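Local structure of uncharacterized protein (Pseudomonas aeruginosa PAO1, 4R1D) at residues R153-I158 / A166-E171; P328-R333 / D364-I369; D67-W72 / A90-A95. The protein is Tle4, an alpha/beta hydrolase of the H2 type VI secretion system that probably acts as a lipase, captured here in complex with the immunity protein Tli4. All blocks are in the same frame, centred on the assembly; numbering follows the deposited sequence.

The three contacts share no helix or strand and nowhere touch. Contacts 1 and 2 lie on opposite sides of the chain's centre, their own centres about 43 Å apart. Contact 1 is peripheral and partly buried, joining the C-terminal end of helix 141-155, where Asp156 binds calcium, to the loop 166-171 through cation, indole and carbonyl groups. Contact 2 is buried, with apolar touches and one bridging water between a loop and the start of helix 365-370. Contact 3 is also buried, partly because the partner chain covers it; strand 70-72 meets helix 84-95 there through tryptophans, and its acidic side chains turn to arginines of that partner.

Contact 1: R153-I158 / A166-E171; sequences RRLDNI and AWWNDE. With CA (calcium ion), chain C.
Arg154 bends at chi2 (-90°), which turns its CD off a straight course, and Trp167, which it meets, has CG anti to the backbone N (chi1 -163°). The guanidinium lies flat on one face of the indole, planes 13° apart, with Arg154 NE 3.4 Å from Trp167 CG. Glu171 CB rests on the opposite face, toward the rim. Trp168 works by its edge: NE1 donates to Arg154 O at 2.8 Å, close to the indole plane but from above the carbonyl plane. Asn157 N reaches the same oxygen from the other face. Ile158 CG2 makes a CH-pi contact, 4.1 Å from the centroid of the five-membered ring of Trp168, and Leu155 CD2 touches Trp168 CZ2 at 3.9 Å. One water donates to both Asn157 O and Ala166 O. Asp156, pointing away from the loop, chelates calcium through OD1 (2.5 Å) and OD2 (2.6 Å); Glu152, Phe202 O, Asp203 and two waters complete the site. At the helix end two N-H groups thus grip Arg154 O, Asn157 ND2 serves Arg153 O and a water serves Asn157 O, while the flat stack is consistent with a favourable attraction between cation and ring.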
loop_
_atom_site.group_PDB
_atom_site.type_symbol
_atom_site.label_atom_id
_atom_site.label_comp_id
_atom_site.label_asym_id
_atom_site.label_seq_id
_atom_site.Cartn_x
_atom_site.Cartn_y
_atom_site.Cartn_z
ATOM N N ARG A 153 16.007 14.415 -18.125
ATOM C CA ARG A 153 17.165 14.989 -18.813
ATOM C C ARG A 153 17.231 14.558 -20.270
ATOM O O ARG A 153 17.551 15.364 -21.153
ATOM C CB ARG A 153 18.489 14.694 -18.094
ATOM C CG ARG A 153 18.997 13.268 -18.071
ATOM C CD ARG A 153 20.368 13.227 -17.357
ATOM N NE ARG A 153 20.996 11.912 -17.417
ATOM C CZ ARG A 153 21.964 11.582 -18.267
ATOM N NH1 ARG A 153 22.442 12.479 -19.124
ATOM N NH2 ARG A 153 22.462 10.354 -18.251
ATOM N N ARG A 154 16.924 13.295 -20.529
ATOM C CA ARG A 154 16.931 12.816 -21.914
ATOM C C ARG A 154 15.895 13.563 -22.752
ATOM O O ARG A 154 16.193 14.034 -23.848
ATOM C CB ARG A 154 16.690 11.300 -21.974
ATOM C CG ARG A 154 17.867 10.453 -21.442
ATOM C CD ARG A 154 18.862 10.115 -22.548
ATOM N NE ARG A 154 19.874 9.162 -22.100
ATOM C CZ ARG A 154 21.108 9.494 -21.739
ATOM N NH1 ARG A 154 21.499 10.764 -21.788
ATOM N NH2 ARG A 154 21.960 8.553 -21.339
ATOM N N LEU A 155 14.682 13.699 -22.236
ATOM C CA LEU A 155 13.613 14.319 -23.026
ATOM C C LEU A 155 13.772 15.837 -23.155
ATOM O O LEU A 155 13.196 16.457 -24.055
ATOM C CB LEU A 155 12.231 13.940 -22.482
ATOM C CG LEU A 155 11.908 12.441 -22.580
ATOM C CD1 LEU A 155 10.706 12.075 -21.711
ATOM C CD2 LEU A 155 11.668 12.020 -24.035
ATOM N N ASP A 156 14.557 16.421 -22.253
ATOM C CA ASP A 156 14.868 17.849 -22.278
ATOM C C ASP A 156 16.070 18.128 -23.180
ATOM O O ASP A 156 16.445 19.281 -23.395
ATOM C CB ASP A 156 15.183 18.361 -20.864
ATOM C CG ASP A 156 13.940 18.557 -20.017
ATOM O OD1 ASP A 156 12.825 18.451 -20.574
ATOM O OD2 ASP A 156 14.074 18.826 -18.788
ATOM N N ASN A 157 16.673 17.068 -23.707
ATOM C CA ASN A 157 17.882 17.192 -24.506
ATOM C C ASN A 157 17.893 16.267 -25.721
ATOM O O ASN A 157 18.760 15.409 -25.827
ATOM C CB ASN A 157 19.107 16.922 -23.631
ATOM C CG ASN A 157 19.330 18.016 -22.597
ATOM O OD1 ASN A 157 19.873 19.079 -22.913
ATOM N ND2 ASN A 157 18.889 17.773 -21.362
ATOM N N ILE A 158 16.937 16.453 -26.629
ATOM C CA ILE A 158 16.846 15.591 -27.812
ATOM C C ILE A 158 17.607 16.187 -28.987
ATOM O O ILE A 158 18.469 15.535 -29.585
ATOM C CB ILE A 158 15.379 15.332 -28.232
ATOM C CG1 ILE A 158 14.547 14.914 -27.020
ATOM C CG2 ILE A 158 15.312 14.260 -29.326
ATOM C CD1 ILE A 158 13.095 14.523 -27.343
ATOM N N ALA A 166 23.350 13.409 -27.176
ATOM C CA ALA A 166 23.862 12.130 -26.697
ATOM C C ALA A 166 22.753 11.125 -26.466
ATOM O O ALA A 166 21.657 11.486 -26.031
ATOM C CB ALA A 166 24.670 12.329 -25.409
ATOM N N TRP A 167 23.062 9.865 -26.758
ATOM C CA TRP A 167 22.139 8.742 -26.588
ATOM C C TRP A 167 21.101 8.682 -27.711
ATOM O O TRP A 167 20.951 7.646 -28.377
ATOM C CB TRP A 167 21.475 8.763 -25.202
ATOM C CG TRP A 167 20.862 7.436 -24.842
ATOM C CD1 TRP A 167 21.490 6.369 -24.259
ATOM C CD2 TRP A 167 19.511 7.030 -25.074
ATOM N NE1 TRP A 167 20.602 5.322 -24.104
ATOM C CE2 TRP A 167 19.382 5.708 -24.595
ATOM C CE3 TRP A 167 18.391 7.663 -25.624
ATOM C CZ2 TRP A 167 18.181 5.010 -24.654
ATOM C CZ3 TRP A 167 17.198 6.967 -25.683
ATOM C CH2 TRP A 167 17.103 5.651 -25.202
ATOM N N TRP A 168 20.406 9.794 -27.937
ATOM C CA TRP A 168 19.425 9.866 -29.019
ATOM C C TRP A 168 20.100 9.643 -30.366
ATOM O O TRP A 168 19.490 9.132 -31.292
ATOM C CB TRP A 168 18.716 11.221 -29.036
ATOM C CG TRP A 168 17.914 11.510 -27.795
ATOM C CD1 TRP A 168 18.182 12.460 -26.851
ATOM C CD2 TRP A 168 16.739 10.826 -27.359
ATOM N NE1 TRP A 168 17.227 12.425 -25.861
ATOM C CE2 TRP A 168 16.332 11.425 -26.146
ATOM C CE3 TRP A 168 15.983 9.770 -27.875
ATOM C CZ2 TRP A 168 15.202 11.001 -25.445
ATOM C CZ3 TRP A 168 14.859 9.355 -27.185
ATOM C CH2 TRP A 168 14.479 9.968 -25.979
ATOM N N ASN A 169 21.362 10.040 -30.464
ATOM C CA ASN A 169 22.059 9.978 -31.748
ATOM C C ASN A 169 22.656 8.621 -32.079
ATOM O O ASN A 169 23.269 8.452 -33.141
ATOM C CB ASN A 169 23.139 11.068 -31.842
ATOM C CG ASN A 169 24.339 10.796 -30.947
ATOM O OD1 ASN A 169 24.470 9.729 -30.344
ATOM N ND2 ASN A 169 25.228 11.779 -30.857
ATOM N N ASP A 170 22.481 7.651 -31.188
ATOM C CA ASP A 170 23.059 6.326 -31.409
ATOM C C ASP A 170 22.201 5.255 -30.747
ATOM O O ASP A 170 21.443 4.543 -31.422
ATOM C CB ASP A 170 24.492 6.295 -30.870
ATOM C CG ASP A 170 25.196 4.957 -31.106
ATOM O OD1 ASP A 170 24.551 3.979 -31.545
ATOM O OD2 ASP A 170 26.405 4.884 -30.826
ATOM N N GLU A 171 22.298 5.162 -29.424
ATOM C CA GLU A 171 21.571 4.142 -28.674
ATOM C C GLU A 171 20.064 4.084 -28.976
ATOM O O GLU A 171 19.484 2.996 -29.107
ATOM C CB GLU A 171 21.808 4.323 -27.164
ATOM C CG GLU A 171 23.231 3.992 -26.697
ATOM C CD GLU A 171 24.193 5.187 -26.737
ATOM O OE1 GLU A 171 24.006 6.113 -27.558
ATOM O OE2 GLU A 171 25.157 5.190 -25.940
HETATM CA CA CA C . 11.508 18.985 -18.499
HETATM O O HOH W 1 20.788 13.871 -24.575
HETATM O O HOH W 2 12.211 20.698 -16.711
HETATM O O HOH W 3 11.205 21.217 -19.873
#

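Contact 2: P328-R333 / D364-I369; sequences PSAEYR and DPYEEI
Tyr366 and Ala330 come together at the phenol end of the tyrosine. Its CG stands anti to the carbonyl carbon (chi1 -48°). Tyr366 OH lies 3.4 Å from Ser329 CA. The flank of the ring is apolar: Tyr366 CE2 lies 4.3 Å from Ala330 CB. A water in the plane of the phenol ring joins three groups, hydrogen-bonded to Tyr366 OH, accepting from Ala330 N and donating to Glu331 OE1, while His415 ND1 is a second partner of the hydroxyl. Pro365 points toward the loop; its CG reaches Ser329 O at 3.6 Å, and its CD packs on Ala330 CA at 3.9 Å. The bond from CA to CB of Ser329 points away from the helix. Its OG sits between backbone N and carbonyl carbon (chi1 65°), where it accepts weak bonds from Glu331 N and Tyr332 N and has a further weak partner in Thr285 O. Pro328 CB lies over one face of the Tyr332 ring, toward its rim. Asp364 is the N-cap of helix 365-370. Its OD1 accepts from Glu367 N at 3.1 Å, met from above the carboxylate plane, while its own N donates to Glu368 OE2 at 3.3 Å. Helix 400-421 packs on Tyr366 through Ile408 and Ala412, and Tyr370 OH ties helix 365-370 to Pro328 O. Strands 339-342 and 358-359 meet the same short helix at Ile369, leaving it between a long helix and the small mixed sheet.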
loop_
_atom_site.group_PDB
_atom_site.type_symbol
_atom_site.label_atom_id
_atom_site.label_comp_id
_atom_site.label_asym_id
_atom_site.label_seq_id
_atom_site.Cartn_x
_atom_site.Cartn_y
_atom_site.Cartn_z
ATOM N N PRO A 328 -3.436 -14.143 -9.186
ATOM C CA PRO A 328 -3.714 -14.564 -10.567
ATOM C C PRO A 328 -5.209 -14.508 -10.920
ATOM O O PRO A 328 -6.059 -14.902 -10.121
ATOM C CB PRO A 328 -3.196 -16.012 -10.608
ATOM C CG PRO A 328 -2.040 -16.002 -9.641
ATOM C CD PRO A 328 -2.521 -15.068 -8.493
ATOM N N SER A 329 -5.519 -14.016 -12.116
ATOM C CA SER A 329 -6.896 -13.944 -12.592
ATOM C C SER A 329 -7.328 -15.297 -13.152
ATOM O O SER A 329 -6.550 -16.251 -13.141
ATOM C CB SER A 329 -6.998 -12.900 -13.692
ATOM O OG SER A 329 -6.243 -13.310 -14.825
ATOM N N ALA A 330 -8.557 -15.388 -13.652
ATOM C CA ALA A 330 -8.992 -16.625 -14.314
ATOM C C ALA A 330 -8.245 -16.856 -15.628
ATOM O O ALA A 330 -8.132 -17.989 -16.092
ATOM C CB ALA A 330 -10.510 -16.598 -14.575
ATOM N N GLU A 331 -7.755 -15.775 -16.229
ATOM C CA GLU A 331 -7.085 -15.826 -17.535
ATOM C C GLU A 331 -5.573 -16.022 -17.433
ATOM O O GLU A 331 -4.882 -16.239 -18.429
ATOM C CB GLU A 331 -7.375 -14.545 -18.320
ATOM C CG GLU A 331 -8.824 -14.383 -18.771
ATOM C CD GLU A 331 -9.746 -13.911 -17.657
ATOM O OE1 GLU A 331 -9.296 -13.144 -16.772
ATOM O OE2 GLU A 331 -10.934 -14.307 -17.667
ATOM N N TYR A 332 -5.058 -15.909 -16.221
ATOM C CA TYR A 332 -3.633 -16.076 -15.954
ATOM C C TYR A 332 -3.162 -17.416 -16.501
ATOM O O TYR A 332 -3.819 -18.427 -16.283
ATOM C CB TYR A 332 -3.478 -16.064 -14.438
ATOM C CG TYR A 332 -2.102 -16.259 -13.861
ATOM C CD1 TYR A 332 -1.250 -15.180 -13.671
ATOM C CD2 TYR A 332 -1.685 -17.511 -13.420
ATOM C CE1 TYR A 332 -0.013 -15.354 -13.083
ATOM C CE2 TYR A 332 -0.455 -17.692 -12.832
ATOM C CZ TYR A 332 0.383 -16.606 -12.670
ATOM O OH TYR A 332 1.616 -16.766 -12.088
ATOM N N ARG A 333 -2.039 -17.426 -17.215
ATOM C CA ARG A 333 -1.472 -18.683 -17.716
ATOM C C ARG A 333 -2.473 -19.371 -18.653
ATOM O O ARG A 333 -2.538 -20.602 -18.728
ATOM C CB ARG A 333 -1.096 -19.582 -16.532
ATOM C CG ARG A 333 -0.071 -20.677 -16.830
ATOM C CD ARG A 333 0.547 -21.179 -15.536
ATOM N NE ARG A 333 1.413 -22.335 -15.736
ATOM C CZ ARG A 333 2.243 -22.814 -14.819
ATOM N NH1 ARG A 333 2.363 -22.213 -13.628
ATOM N NH2 ARG A 333 2.968 -23.888 -15.098
ATOM N N ASP A 364 -11.122 -21.409 -12.199
ATOM C CA ASP A 364 -11.715 -20.513 -11.207
ATOM C C ASP A 364 -10.867 -20.470 -9.948
ATOM O O ASP A 364 -11.181 -21.126 -8.958
ATOM C CB ASP A 364 -13.144 -20.951 -10.860
ATOM C CG ASP A 364 -13.875 -19.928 -10.004
ATOM O OD1 ASP A 364 -13.213 -19.011 -9.463
ATOM O OD2 ASP A 364 -15.111 -20.041 -9.862
ATOM N N PRO A 365 -9.791 -19.679 -9.976
ATOM C CA PRO A 365 -8.893 -19.591 -8.825
ATOM C C PRO A 365 -9.601 -18.977 -7.632
ATOM O O PRO A 365 -9.227 -19.273 -6.496
ATOM C CB PRO A 365 -7.764 -18.662 -9.317
ATOM C CG PRO A 365 -8.379 -17.863 -10.427
ATOM C CD PRO A 365 -9.393 -18.787 -11.080
ATOM N N TYR A 366 -10.616 -18.150 -7.882
ATOM C CA TYR A 366 -11.319 -17.486 -6.790
ATOM C C TYR A 366 -11.981 -18.488 -5.851
ATOM O O TYR A 366 -11.817 -18.401 -4.626
ATOM C CB TYR A 366 -12.326 -16.458 -7.329
ATOM C CG TYR A 366 -11.699 -15.568 -8.373
ATOM C CD1 TYR A 366 -10.865 -14.520 -8.012
ATOM C CD2 TYR A 366 -11.901 -15.807 -9.731
ATOM C CE1 TYR A 366 -10.261 -13.723 -8.982
ATOM C CE2 TYR A 366 -11.309 -15.011 -10.700
ATOM C CZ TYR A 366 -10.494 -13.976 -10.316
ATOM O OH TYR A 366 -9.913 -13.194 -11.279
ATOM N N GLU A 367 -12.708 -19.450 -6.416
ATOM C CA GLU A 367 -13.384 -20.451 -5.592
ATOM C C GLU A 367 -12.475 -21.632 -5.257
ATOM O O GLU A 367 -12.517 -22.169 -4.152
ATOM C CB GLU A 367 -14.647 -20.966 -6.295
ATOM C CG GLU A 367 -15.672 -19.891 -6.634
ATOM C CD GLU A 367 -16.314 -19.272 -5.407
ATOM O OE1 GLU A 367 -16.459 -19.978 -4.387
ATOM O OE2 GLU A 367 -16.670 -18.076 -5.465
ATOM N N GLU A 368 -11.657 -22.038 -6.222
ATOM C CA GLU A 368 -10.812 -23.214 -6.051
ATOM C C GLU A 368 -9.647 -23.014 -5.087
ATOM O O GLU A 368 -9.221 -23.946 -4.416
ATOM C CB GLU A 368 -10.285 -23.695 -7.402
ATOM C CG GLU A 368 -11.372 -24.093 -8.375
ATOM C CD GLU A 368 -10.792 -24.762 -9.588
ATOM O OE1 GLU A 368 -10.020 -25.725 -9.404
ATOM O OE2 GLU A 368 -11.066 -24.306 -10.713
ATOM N N ILE A 369 -9.136 -21.793 -5.014
ATOM C CA ILE A 369 -7.941 -21.524 -4.216
ATOM C C ILE A 369 -8.169 -20.409 -3.199
ATOM O O ILE A 369 -7.992 -20.615 -2.000
ATOM C CB ILE A 369 -6.756 -21.147 -5.122
ATOM C CG1 ILE A 369 -6.473 -22.277 -6.120
ATOM C CG2 ILE A 369 -5.516 -20.875 -4.302
ATOM C CD1 ILE A 369 -5.445 -21.923 -7.204
HETATM O O HOH W 4 -10.580 -13.232 -14.215
#

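Contact 3: D67-W72 / A90-A95; sequences DKSEVW and ALWTWA
Trp72 and Trp94 form an offset edge-to-face pair where the edge strand 70-72 of a three-stranded antiparallel sheet crosses helix 84-95. A classic beta bulge sets Val71 and Trp72 together opposite Leu62, and Asp67 OD1 accepts from Ser69 N in an Asx turn just before the strand. Direct packing is concentrated at the apolar end. The Trp72 edge points at the Trp94 face with planes at 89° and six-membered centroids 5.8 Å apart, Trp72 CZ3 coming to 3.8 Å from Trp94 CE3. Thr93 fills the middle: its CG2 is 3.9 Å from Trp72 N and 4.1 Å from Glu70 CB, while its OG1 bonds back to Gly89 O. In the helix, Ala90 O accepts from both Trp94 N and Ala95 N, a pi-type widening. Trp72 NE1 is held by Met58 O, and Arg102 makes a cation-pi contact with Trp94. The other end, equally buried, is polar and finds its stronger partners elsewhere: Glu179 of the partner chain bonds Ser69 OG, and Arg177 of the partner chain forms a salt bridge with Glu70. Within the contact, Ser69 OG comes to 3.8 Å from Trp92 CZ2. The sole direct hydrogen bond across it is weak: Trp92 NE1 donates to Glu70 OE1 over 3.4 Å, with OE1 near the indole plane and an N-H...O angle of 154°.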
loop_
_atom_site.group_PDB
_atom_site.type_symbol
_atom_site.label_atom_id
_atom_site.label_comp_id
_atom_site.label_asym_id
_atom_site.label_seq_id
_atom_site.Cartn_x
_atom_site.Cartn_y
_atom_site.Cartn_z
ATOM N N ASP A 67 -3.764 11.311 11.337
ATOM C CA ASP A 67 -2.723 11.834 12.232
ATOM C C ASP A 67 -1.452 12.276 11.528
ATOM O O ASP A 67 -0.601 12.928 12.133
ATOM C CB ASP A 67 -2.434 10.879 13.414
ATOM C CG ASP A 67 -1.839 9.540 12.987
ATOM O OD1 ASP A 67 -0.808 9.534 12.298
ATOM O OD2 ASP A 67 -2.393 8.489 13.387
ATOM N N LYS A 68 -1.343 11.909 10.249
ATOM C CA LYS A 68 -0.260 12.331 9.361
ATOM C C LYS A 68 1.115 11.707 9.632
ATOM O O LYS A 68 2.103 12.077 8.985
ATOM C CB LYS A 68 -0.163 13.871 9.288
ATOM C CG LYS A 68 -1.492 14.584 9.086
ATOM C CD LYS A 68 -2.208 14.107 7.809
ATOM C CE LYS A 68 -3.478 14.883 7.555
ATOM N NZ LYS A 68 -4.179 14.358 6.348
ATOM N N SER A 69 1.193 10.757 10.561
ATOM C CA SER A 69 2.474 10.116 10.846
ATOM C C SER A 69 2.788 9.093 9.760
ATOM O O SER A 69 1.876 8.583 9.098
ATOM C CB SER A 69 2.497 9.468 12.235
ATOM O OG SER A 69 3.827 9.094 12.589
ATOM N N GLU A 70 4.074 8.822 9.559
ATOM C CA GLU A 70 4.515 7.915 8.494
ATOM C C GLU A 70 4.206 6.457 8.845
ATOM O O GLU A 70 4.577 5.992 9.919
ATOM C CB GLU A 70 6.022 8.071 8.268
ATOM C CG GLU A 70 6.474 9.441 7.776
ATOM C CD GLU A 70 6.565 10.493 8.876
ATOM O OE1 GLU A 70 6.377 10.144 10.060
ATOM O OE2 GLU A 70 6.834 11.674 8.551
ATOM N N VAL A 71 3.537 5.735 7.945
ATOM C CA VAL A 71 3.250 4.320 8.167
ATOM C C VAL A 71 3.859 3.425 7.089
ATOM O O VAL A 71 3.835 2.206 7.213
ATOM C CB VAL A 71 1.730 4.044 8.225
ATOM C CG1 VAL A 71 1.101 4.753 9.432
ATOM C CG2 VAL A 71 1.075 4.494 6.944
ATOM N N TRP A 72 4.378 4.021 6.021
ATOM C CA TRP A 72 4.981 3.225 4.938
ATOM C C TRP A 72 6.013 4.068 4.209
ATOM O O TRP A 72 5.673 5.095 3.637
ATOM C CB TRP A 72 3.940 2.752 3.927
ATOM C CG TRP A 72 4.521 1.755 2.965
ATOM C CD1 TRP A 72 4.808 1.941 1.636
ATOM C CD2 TRP A 72 4.922 0.418 3.279
ATOM N NE1 TRP A 72 5.358 0.783 1.104
ATOM C CE2 TRP A 72 5.437 -0.162 2.098
ATOM C CE3 TRP A 72 4.890 -0.347 4.448
ATOM C CZ2 TRP A 72 5.904 -1.475 2.056
ATOM C CZ3 TRP A 72 5.351 -1.656 4.403
ATOM C CH2 TRP A 72 5.853 -2.205 3.223
ATOM N N ALA A 90 12.908 2.355 7.886
ATOM C CA ALA A 90 12.314 1.030 8.020
ATOM C C ALA A 90 12.022 0.718 9.478
ATOM O O ALA A 90 11.037 0.052 9.808
ATOM C CB ALA A 90 13.225 -0.031 7.426
ATOM N N LEU A 91 12.891 1.181 10.360
ATOM C CA LEU A 91 12.667 0.958 11.785
ATOM C C LEU A 91 11.366 1.650 12.215
ATOM O O LEU A 91 10.489 1.042 12.844
ATOM C CB LEU A 91 13.867 1.466 12.586
ATOM C CG LEU A 91 13.699 1.491 14.104
ATOM C CD1 LEU A 91 13.454 0.079 14.636
ATOM C CD2 LEU A 91 14.937 2.112 14.746
ATOM N N TRP A 92 11.240 2.922 11.855
ATOM C CA TRP A 92 10.126 3.759 12.283
ATOM C C TRP A 92 8.787 3.358 11.676
ATOM O O TRP A 92 7.748 3.441 12.331
ATOM C CB TRP A 92 10.413 5.202 11.900
ATOM C CG TRP A 92 9.307 6.161 12.188
ATOM C CD1 TRP A 92 8.566 6.841 11.272
ATOM C CD2 TRP A 92 8.821 6.564 13.477
ATOM N NE1 TRP A 92 7.653 7.649 11.904
ATOM C CE2 TRP A 92 7.784 7.495 13.257
ATOM C CE3 TRP A 92 9.155 6.224 14.791
ATOM C CZ2 TRP A 92 7.083 8.101 14.301
ATOM C CZ3 TRP A 92 8.454 6.821 15.830
ATOM C CH2 TRP A 92 7.432 7.751 15.578
ATOM N N THR A 93 8.803 2.963 10.405
ATOM C CA THR A 93 7.554 2.631 9.732
ATOM C C THR A 93 7.144 1.175 9.927
ATOM O O THR A 93 5.965 0.846 9.811
ATOM C CB THR A 93 7.621 2.900 8.213
ATOM O OG1 THR A 93 8.699 2.150 7.643
ATOM C CG2 THR A 93 7.806 4.385 7.945
ATOM N N TRP A 94 8.095 0.299 10.225
ATOM C CA TRP A 94 7.791 -1.126 10.139
ATOM C C TRP A 94 8.311 -1.987 11.291
ATOM O O TRP A 94 7.537 -2.667 11.973
ATOM C CB TRP A 94 8.298 -1.663 8.791
ATOM C CG TRP A 94 7.968 -3.090 8.533
ATOM C CD1 TRP A 94 8.821 -4.145 8.582
ATOM C CD2 TRP A 94 6.685 -3.624 8.168
ATOM N NE1 TRP A 94 8.155 -5.312 8.284
ATOM C CE2 TRP A 94 6.846 -5.018 8.009
ATOM C CE3 TRP A 94 5.428 -3.061 7.945
ATOM C CZ2 TRP A 94 5.793 -5.855 7.653
ATOM C CZ3 TRP A 94 4.381 -3.898 7.587
ATOM C CH2 TRP A 94 4.576 -5.280 7.449
ATOM N N ALA A 95 9.620 -1.965 11.492
ATOM C CA ALA A 95 10.260 -2.856 12.442
ATOM C C ALA A 95 9.688 -2.753 13.856
ATOM O O ALA A 95 9.534 -3.775 14.525
ATOM C CB ALA A 95 11.770 -2.634 12.450
#